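Local coordinates for protein galectin (Danio rerio, PDB 6E20) that binds beta-galactosides as a galectin and probably takes part in innate immunity, perhaps by recognising a viral envelope glycoprotein, at residues N8-V13 and S114-Y119; L17-V22 and K83-K88; I89-E94 and F108-G113. All blocks are in the same frame, centred on the assembly; numbering follows the deposited sequence.

Interaction 1 of 3, residues N8-V13 and S114-Y119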
# COMPACT_ATOMS: atom_id res chain seq x y z
N ASN B 8 5.47 -2.96 6.98
CA ASN B 8 6.63 -3.71 6.44
C ASN B 8 6.83 -3.40 4.96
O ASN B 8 7.62 -4.12 4.33
CB ASN B 8 6.56 -5.21 6.72
CG ASN B 8 7.27 -5.53 8.01
OD1 ASN B 8 7.05 -4.87 9.01
ND2 ASN B 8 8.18 -6.50 7.97
N MET B 9 6.18 -2.37 4.44
CA MET B 9 6.52 -1.79 3.11
C MET B 9 7.63 -0.74 3.32
O MET B 9 7.33 0.41 3.56
CB MET B 9 5.28 -1.15 2.48
CG MET B 9 5.42 -0.92 0.99
SD MET B 9 3.91 -0.27 0.26
CE MET B 9 4.49 0.03 -1.41
N SER B 10 8.89 -1.17 3.30
CA SER B 10 10.05 -0.36 3.77
C SER B 10 10.23 0.92 2.94
O SER B 10 10.30 0.86 1.73
CB SER B 10 11.29 -1.20 3.81
OG SER B 10 11.16 -2.14 4.88
N PHE B 11 10.28 2.06 3.60
CA PHE B 11 10.57 3.39 3.01
C PHE B 11 11.92 3.86 3.54
O PHE B 11 12.04 4.17 4.75
CB PHE B 11 9.44 4.36 3.38
CG PHE B 11 9.56 5.75 2.82
CD1 PHE B 11 10.07 5.98 1.55
CD2 PHE B 11 9.08 6.83 3.56
CE1 PHE B 11 10.14 7.27 1.05
CE2 PHE B 11 9.15 8.12 3.05
CZ PHE B 11 9.67 8.33 1.79
N LYS B 12 12.92 3.87 2.65
CA LYS B 12 14.34 4.12 3.01
C LYS B 12 14.78 5.48 2.46
O LYS B 12 14.19 5.97 1.48
CB LYS B 12 15.23 3.01 2.46
CG LYS B 12 14.77 1.58 2.74
CD LYS B 12 15.57 0.50 2.01
CE LYS B 12 17.08 0.70 2.09
NZ LYS B 12 17.82 -0.28 1.25
N VAL B 13 15.84 6.03 3.06
CA VAL B 13 16.54 7.24 2.56
C VAL B 13 16.88 7.03 1.08
O VAL B 13 17.54 6.02 0.80
CB VAL B 13 17.78 7.53 3.42
CG1 VAL B 13 18.87 8.29 2.67
CG2 VAL B 13 17.35 8.28 4.67
N SER B 114 16.02 8.10 11.80
CA SER B 114 16.21 6.76 11.19
C SER B 114 16.29 6.91 9.67
O SER B 114 15.82 7.95 9.14
CB SER B 114 15.17 5.76 11.61
OG SER B 114 14.93 5.84 13.01
N GLU B 115 16.93 5.94 9.00
CA GLU B 115 17.07 5.85 7.53
C GLU B 115 16.05 4.86 6.95
O GLU B 115 16.01 4.75 5.71
CB GLU B 115 18.50 5.43 7.17
CG GLU B 115 19.50 6.56 7.35
CD GLU B 115 20.96 6.14 7.31
OE1 GLU B 115 21.43 5.81 6.22
OE2 GLU B 115 21.60 6.14 8.39
N LYS B 116 15.24 4.21 7.78
CA LYS B 116 14.20 3.25 7.30
C LYS B 116 12.99 3.27 8.23
O LYS B 116 13.18 3.14 9.43
CB LYS B 116 14.80 1.85 7.23
CG LYS B 116 13.95 0.82 6.50
CD LYS B 116 14.67 -0.50 6.29
CE LYS B 116 14.93 -1.25 7.58
NZ LYS B 116 15.89 -2.36 7.38
N TYR B 117 11.79 3.35 7.65
CA TYR B 117 10.48 3.35 8.34
C TYR B 117 9.58 2.27 7.72
O TYR B 117 9.41 2.27 6.50
CB TYR B 117 9.88 4.76 8.26
CG TYR B 117 10.69 5.78 9.02
CD1 TYR B 117 10.83 5.65 10.39
CD2 TYR B 117 11.32 6.84 8.40
CE1 TYR B 117 11.55 6.56 11.13
CE2 TYR B 117 12.05 7.78 9.13
CZ TYR B 117 12.17 7.63 10.50
OH TYR B 117 12.91 8.49 11.26
N LYS B 118 9.02 1.38 8.54
CA LYS B 118 8.23 0.20 8.10
C LYS B 118 6.79 0.29 8.64
O LYS B 118 6.02 -0.70 8.48
CB LYS B 118 8.97 -1.07 8.53
CG LYS B 118 10.29 -1.26 7.78
CD LYS B 118 11.22 -2.31 8.36
CE LYS B 118 10.52 -3.60 8.73
NZ LYS B 118 11.50 -4.65 9.10
N TYR B 119 6.40 1.46 9.18
CA TYR B 119 5.03 1.74 9.67
C TYR B 119 4.44 2.93 8.91
O TYR B 119 5.02 4.02 8.91
CB TYR B 119 5.08 1.92 11.19
CG TYR B 119 3.75 2.28 11.78
CD1 TYR B 119 2.84 1.31 12.17
CD2 TYR B 119 3.38 3.60 11.89
CE1 TYR B 119 1.60 1.66 12.70
CE2 TYR B 119 2.16 3.96 12.42
CZ TYR B 119 1.27 3.00 12.82
OH TYR B 119 0.08 3.42 13.33
O HOH W 1 5.73 -2.28 10.54
O HOH W 2 4.80 -0.03 5.93
O HOH W 3 6.84 2.09 5.42

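Interaction 2 of 3, residues L17-V22 and K83-K88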
# COMPACT_ATOMS: atom_id res chain seq x y z
N LEU B 17 8.21 8.17 -1.96
CA LEU B 17 6.88 7.62 -1.62
C LEU B 17 5.82 8.46 -2.33
O LEU B 17 5.77 9.67 -2.06
CB LEU B 17 6.73 7.68 -0.11
CG LEU B 17 5.31 7.52 0.41
CD1 LEU B 17 4.71 6.21 -0.06
CD2 LEU B 17 5.32 7.62 1.92
N THR B 18 5.04 7.84 -3.22
CA THR B 18 3.93 8.48 -3.97
C THR B 18 2.62 8.00 -3.35
O THR B 18 2.44 6.78 -3.27
CB THR B 18 4.05 8.23 -5.48
OG1 THR B 18 5.33 8.73 -5.88
CG2 THR B 18 2.98 8.94 -6.27
N ILE B 19 1.82 8.92 -2.84
CA ILE B 19 0.50 8.62 -2.20
C ILE B 19 -0.57 9.22 -3.10
O ILE B 19 -0.47 10.44 -3.38
CB ILE B 19 0.40 9.18 -0.77
CG1 ILE B 19 1.47 8.56 0.15
CG2 ILE B 19 -1.00 8.97 -0.20
CD1 ILE B 19 1.75 9.34 1.40
N THR B 20 -1.48 8.38 -3.56
CA THR B 20 -2.68 8.79 -4.34
C THR B 20 -3.91 8.57 -3.46
O THR B 20 -4.08 7.47 -2.92
CB THR B 20 -2.82 8.01 -5.65
OG1 THR B 20 -1.50 7.91 -6.17
CG2 THR B 20 -3.74 8.69 -6.64
N GLY B 21 -4.72 9.61 -3.35
CA GLY B 21 -5.88 9.62 -2.46
C GLY B 21 -6.89 10.65 -2.88
O GLY B 21 -6.60 11.46 -3.78
N VAL B 22 -8.05 10.58 -2.24
CA VAL B 22 -9.16 11.56 -2.39
C VAL B 22 -9.69 11.84 -1.00
O VAL B 22 -10.10 10.90 -0.31
CB VAL B 22 -10.27 11.00 -3.28
CG1 VAL B 22 -11.35 12.04 -3.56
CG2 VAL B 22 -9.73 10.40 -4.57
N LYS B 83 -11.66 15.46 -4.24
CA LYS B 83 -10.79 15.62 -5.44
C LYS B 83 -9.53 14.81 -5.24
O LYS B 83 -8.92 14.96 -4.16
CB LYS B 83 -10.50 17.09 -5.70
CG LYS B 83 -11.67 17.80 -6.35
CD LYS B 83 -12.07 17.10 -7.65
CE LYS B 83 -13.54 16.80 -7.68
NZ LYS B 83 -14.32 18.01 -7.33
N GLU B 84 -9.17 13.98 -6.22
CA GLU B 84 -7.95 13.15 -6.18
C GLU B 84 -6.73 14.05 -6.04
O GLU B 84 -6.71 15.12 -6.66
CB GLU B 84 -7.75 12.28 -7.42
CG GLU B 84 -6.46 11.47 -7.33
CD GLU B 84 -6.22 10.45 -8.44
OE1 GLU B 84 -5.26 10.63 -9.19
OE2 GLU B 84 -6.99 9.50 -8.54
N PHE B 85 -5.77 13.63 -5.23
CA PHE B 85 -4.43 14.26 -5.11
C PHE B 85 -3.37 13.17 -5.22
O PHE B 85 -3.65 11.96 -4.98
CB PHE B 85 -4.27 14.99 -3.78
CG PHE B 85 -4.34 14.07 -2.59
CD1 PHE B 85 -3.25 13.28 -2.24
CD2 PHE B 85 -5.51 13.93 -1.87
CE1 PHE B 85 -3.32 12.40 -1.17
CE2 PHE B 85 -5.58 13.05 -0.79
CZ PHE B 85 -4.49 12.29 -0.45
N GLN B 86 -2.18 13.63 -5.59
CA GLN B 86 -0.92 12.86 -5.56
C GLN B 86 0.11 13.69 -4.80
O GLN B 86 0.25 14.89 -5.11
CB GLN B 86 -0.50 12.45 -6.97
CG GLN B 86 0.30 11.16 -6.95
CD GLN B 86 0.61 10.62 -8.33
OE1 GLN B 86 1.55 11.08 -8.98
NE2 GLN B 86 -0.13 9.60 -8.73
N ILE B 87 0.68 13.09 -3.75
CA ILE B 87 1.75 13.64 -2.87
C ILE B 87 2.99 12.75 -3.01
O ILE B 87 2.84 11.50 -3.07
CB ILE B 87 1.26 13.67 -1.41
CG1 ILE B 87 0.07 14.62 -1.24
CG2 ILE B 87 2.38 14.00 -0.44
CD1 ILE B 87 -0.68 14.39 0.07
N LYS B 88 4.17 13.37 -3.09
CA LYS B 88 5.46 12.65 -3.11
C LYS B 88 6.19 13.03 -1.84
O LYS B 88 6.05 14.20 -1.42
CB LYS B 88 6.29 13.02 -4.35
CG LYS B 88 5.60 12.68 -5.66
CD LYS B 88 6.54 12.50 -6.80
CE LYS B 88 5.89 11.77 -7.95
NZ LYS B 88 6.79 11.74 -9.12

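Interaction 3 of 3, residues I89-E94 and F108-G113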
# COMPACT_ATOMS: atom_id res chain seq x y z
N ILE B 89 6.86 12.06 -1.24
CA ILE B 89 7.71 12.26 -0.03
C ILE B 89 9.05 11.60 -0.32
O ILE B 89 9.07 10.39 -0.61
CB ILE B 89 7.05 11.70 1.24
CG1 ILE B 89 5.65 12.31 1.41
CG2 ILE B 89 7.92 11.92 2.48
CD1 ILE B 89 4.98 11.94 2.69
N THR B 90 10.10 12.42 -0.27
CA THR B 90 11.52 12.01 -0.29
C THR B 90 12.09 12.24 1.11
O THR B 90 11.73 13.25 1.74
CB THR B 90 12.27 12.87 -1.31
OG1 THR B 90 11.57 12.76 -2.56
CG2 THR B 90 13.70 12.43 -1.48
N PHE B 91 13.00 11.42 1.59
CA PHE B 91 13.73 11.83 2.82
C PHE B 91 15.19 11.41 2.82
O PHE B 91 15.62 10.52 2.07
CB PHE B 91 13.05 11.34 4.10
CG PHE B 91 13.27 9.90 4.48
CD1 PHE B 91 12.73 8.87 3.72
CD2 PHE B 91 13.91 9.58 5.67
CE1 PHE B 91 12.87 7.55 4.12
CE2 PHE B 91 14.04 8.26 6.06
CZ PHE B 91 13.52 7.25 5.29
N THR B 92 15.88 12.11 3.71
CA THR B 92 17.32 11.99 4.00
C THR B 92 17.38 11.83 5.51
O THR B 92 16.32 12.04 6.15
CB THR B 92 18.05 13.25 3.49
OG1 THR B 92 17.48 14.37 4.17
CG2 THR B 92 17.92 13.46 2.00
N ASN B 93 18.55 11.52 6.07
CA ASN B 93 18.76 11.51 7.54
C ASN B 93 18.22 12.82 8.13
O ASN B 93 17.74 12.81 9.27
CB ASN B 93 20.24 11.37 7.91
CG ASN B 93 20.85 10.06 7.46
OD1 ASN B 93 21.38 9.31 8.28
ND2 ASN B 93 20.80 9.78 6.17
N GLU B 94 18.34 13.92 7.38
CA GLU B 94 18.09 15.30 7.90
C GLU B 94 16.59 15.63 7.80
O GLU B 94 16.05 16.21 8.78
CB GLU B 94 18.92 16.34 7.15
CG GLU B 94 20.43 16.16 7.31
CD GLU B 94 21.03 15.02 6.52
OE1 GLU B 94 20.53 14.72 5.41
OE2 GLU B 94 22.00 14.42 7.01
N PHE B 108 10.26 19.21 6.38
CA PHE B 108 10.02 18.87 7.81
C PHE B 108 11.20 18.05 8.30
O PHE B 108 11.56 17.07 7.65
CB PHE B 108 8.68 18.15 7.99
CG PHE B 108 8.41 17.82 9.44
CD1 PHE B 108 7.83 18.75 10.28
CD2 PHE B 108 8.82 16.61 9.98
CE1 PHE B 108 7.65 18.46 11.63
CE2 PHE B 108 8.61 16.33 11.32
CZ PHE B 108 8.03 17.25 12.14
N PRO B 109 11.86 18.41 9.42
CA PRO B 109 13.00 17.65 9.89
C PRO B 109 12.64 16.21 10.26
O PRO B 109 11.61 15.93 10.88
CB PRO B 109 13.50 18.44 11.10
CG PRO B 109 12.27 19.14 11.60
CD PRO B 109 11.54 19.53 10.32
N ASN B 110 13.56 15.31 9.90
CA ASN B 110 13.58 13.91 10.36
C ASN B 110 14.21 13.85 11.75
O ASN B 110 15.34 13.32 11.86
CB ASN B 110 14.30 13.03 9.34
CG ASN B 110 14.21 11.55 9.64
OD1 ASN B 110 14.97 10.78 9.06
ND2 ASN B 110 13.33 11.16 10.54
N ARG B 111 13.47 14.29 12.77
CA ARG B 111 13.94 14.36 14.19
C ARG B 111 14.23 12.95 14.71
O ARG B 111 15.22 12.82 15.47
CB ARG B 111 12.92 15.02 15.11
CG ARG B 111 12.55 16.43 14.68
CD ARG B 111 11.20 16.79 15.25
NE ARG B 111 10.87 18.19 15.10
CZ ARG B 111 9.65 18.70 15.21
NH1 ARG B 111 8.61 17.91 15.45
NH2 ARG B 111 9.46 20.00 15.04
N GLN B 112 13.44 11.94 14.33
CA GLN B 112 13.65 10.54 14.78
C GLN B 112 15.01 10.05 14.24
O GLN B 112 15.60 9.23 14.90
CB GLN B 112 12.46 9.65 14.40
CG GLN B 112 12.61 8.16 14.77
CD GLN B 112 12.54 7.84 16.24
OE1 GLN B 112 12.77 6.70 16.67
NE2 GLN B 112 12.20 8.82 17.05
N GLY B 113 15.45 10.53 13.09
CA GLY B 113 16.83 10.31 12.59
C GLY B 113 17.02 9.00 11.84
O GLY B 113 18.12 8.83 11.27

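Interaction 1 of 3, residues N8-V13 and S114-Y119
Ser10 and Lys118 each set their first side-chain torsion with the next heavy atom anti to the carbonyl carbon (chi1 -70° for Ser10), which brings Ser10 OG to 3.2 Å from Lys118 CG. A bend at chi3 (45°) then carries Lys118 CE back towards Asn8, where it lies 3.7 Å from OD1 and almost as near the rest of the amide. The two side chains cross obliquely, the aliphatic part of the lysine being the surface that meets the asparagine.

The backbones run antiparallel, their axes at 153°. Phe11 and Tyr117 form a hydrogen-bonded pair with both links at 3.0 Å, Phe11 N to Tyr117 O and Tyr117 N to Phe11 O. Val13 N bonds to Glu115 O next to them, while Val13 CG2 leans on the methylenes of Glu115. At the other end the chain turns a corner, and Asn8 N reaches Lys118 O at 2.8 Å. That carbonyl also takes water 1, which stands 2.6 Å from Lys118 O and donates to Asn8 OD1 as well. Water 3 lies close to both Met9 O and Tyr117 O, two acceptors that cannot bond each other, the second of which already takes Phe11 N.

Phe11 and Tyr117 turn to the interior of the galectin sandwich, Phe11 against Phe91 and Ile133, and Tyr117 OH meets Asn110. Asn8 and Met9 also pack on Ala2 and Gln129 of the second subunit, so this strand pair borders the dimer contact.

On the opposite face Lys12 and Lys116 lie side by side, CG to CG 3.9 Å. Lys12 NZ and Lys116 NZ stay 6.8 Å apart, consistent with aliphatic contact made while like charges are kept separated, so cohesion here rests on backbone bonds, water and methylene packing.

Interaction 2 of 3, residues L17-V22 and K83-K88
The Phe85 ring lies with one face over the backbone of Gly21, whose carbonyl O stands 3.3 Å above the ring plane, displaced toward the rim. Gly21 CA makes a CH-pi contact on a ring face, 4.0 Å from the Phe85 centroid and 24° off the normal. Further rings extend the packing: Phe30 is nearly parallel to Phe85, and Phe79 meets it edge-to-face. This is a cross-strand glycine-aromatic pair in the five-stranded sheet of the galectin beta-sandwich. Glycine has no side chain to hold the ring off, and Phe85 CG, between the backbone N and the carbonyl carbon (chi1 64°), starts the ring toward the partner strand.

The strands are antiparallel, at 163°. Gly21 and Phe85 form a hydrogen-bonded pair in which Phe85 N to Gly21 O is the shorter link at 2.7 Å, and Gly21 N to Phe85 O measures 3.1 Å. The same carbonyl O of Gly21 therefore both accepts this bond and faces the ring. Two residues along, Ile19 N donates to Ile87 O at 2.8 Å, almost straight along the C=O axis, and Ile87 N returns a similar bond. Ile19 and Ile87 point into the sandwich, both touching Ile32 of the facing sheet.

The other face carries Thr18, Thr20, Gln86 and Lys88 in non-hydrogen-bonded pairs. Thr18 CG2 packs on Gln86 CG at 3.5 Å, and the carboxylate end of Glu84 passes across the Thr20 methyl. The amide of Gln86 adds a polar link, weak, from NE2 to Thr20 OG1 at 3.4 Å. Lys88 runs alongside Thr18 with its chain extended, and its CE comes to 3.7 Å from Thr18 OG1.

Interaction 3 of 3, residues I89-E94 and F108-G113
Phe91 and Asn110 point toward each other's segments, the amide end of Asn110 meeting the ring at its edge near CD2 and CE2. Ring and amide planes are turned 77° apart, so the two flat groups meet steeply instead of stacking. Asn110 CG, anti to its backbone N (chi1 -172°), is directed toward the carbonyls of Thr92 and Asn93. On the same side chain, Asn110 CB is 3.4 Å from Asn93 O.

One backbone bond accompanies this approach. Asn110 N donates to Glu94 O at 2.9 Å, from a position 39° out of the carbonyl plane, and the CA-H of neighbouring Pro109 also faces Glu94 O, with CA at 3.6 Å. Both segments lie at one end of the galectin beta-sandwich, where strands 85-91 and 105-109 run out into loops. Asn110 centres an inverse gamma turn, with a weak bond from Arg111 N to Pro109 O at 3.1 Å, and it also opens a type I turn to Gly113, which has the positive phi that suits glycine.

Phe91 continues into the core against Phe11 and Phe96. Glu94 is a magnesium-binding residue in a structure of this protein, though no such ion is bound to this chain. Arg111 turns the other way: Phe108 CZ stands 3.4 Å above the plane of the Arg111 guanidinium, toward its rim, and the guanidinium bonds to Asn61 of the glycan pocket and to Ser62.

In the fold
Followed from the N terminus, the chain leaves 8-13, enters 17-22, and much later returns to each of these in reverse order. Interaction 2 closes the loop from 17-22 to 83-88, and interaction 3 closes a short one between 89-94 and 108-113; the two follow in series and share strand 85-91. Interaction 1, formed with 114-119, encloses both, and nothing crosses. Interactions 2 and 3 meet where Leu17 N approaches Ile89 O, a probable hydrogen bond. Interaction 1 belongs to the other sheet, yet Phe11 touches Leu17 and Ile89 beyond it, so the three contacts join the two sheets of the sandwich and the loops at one end.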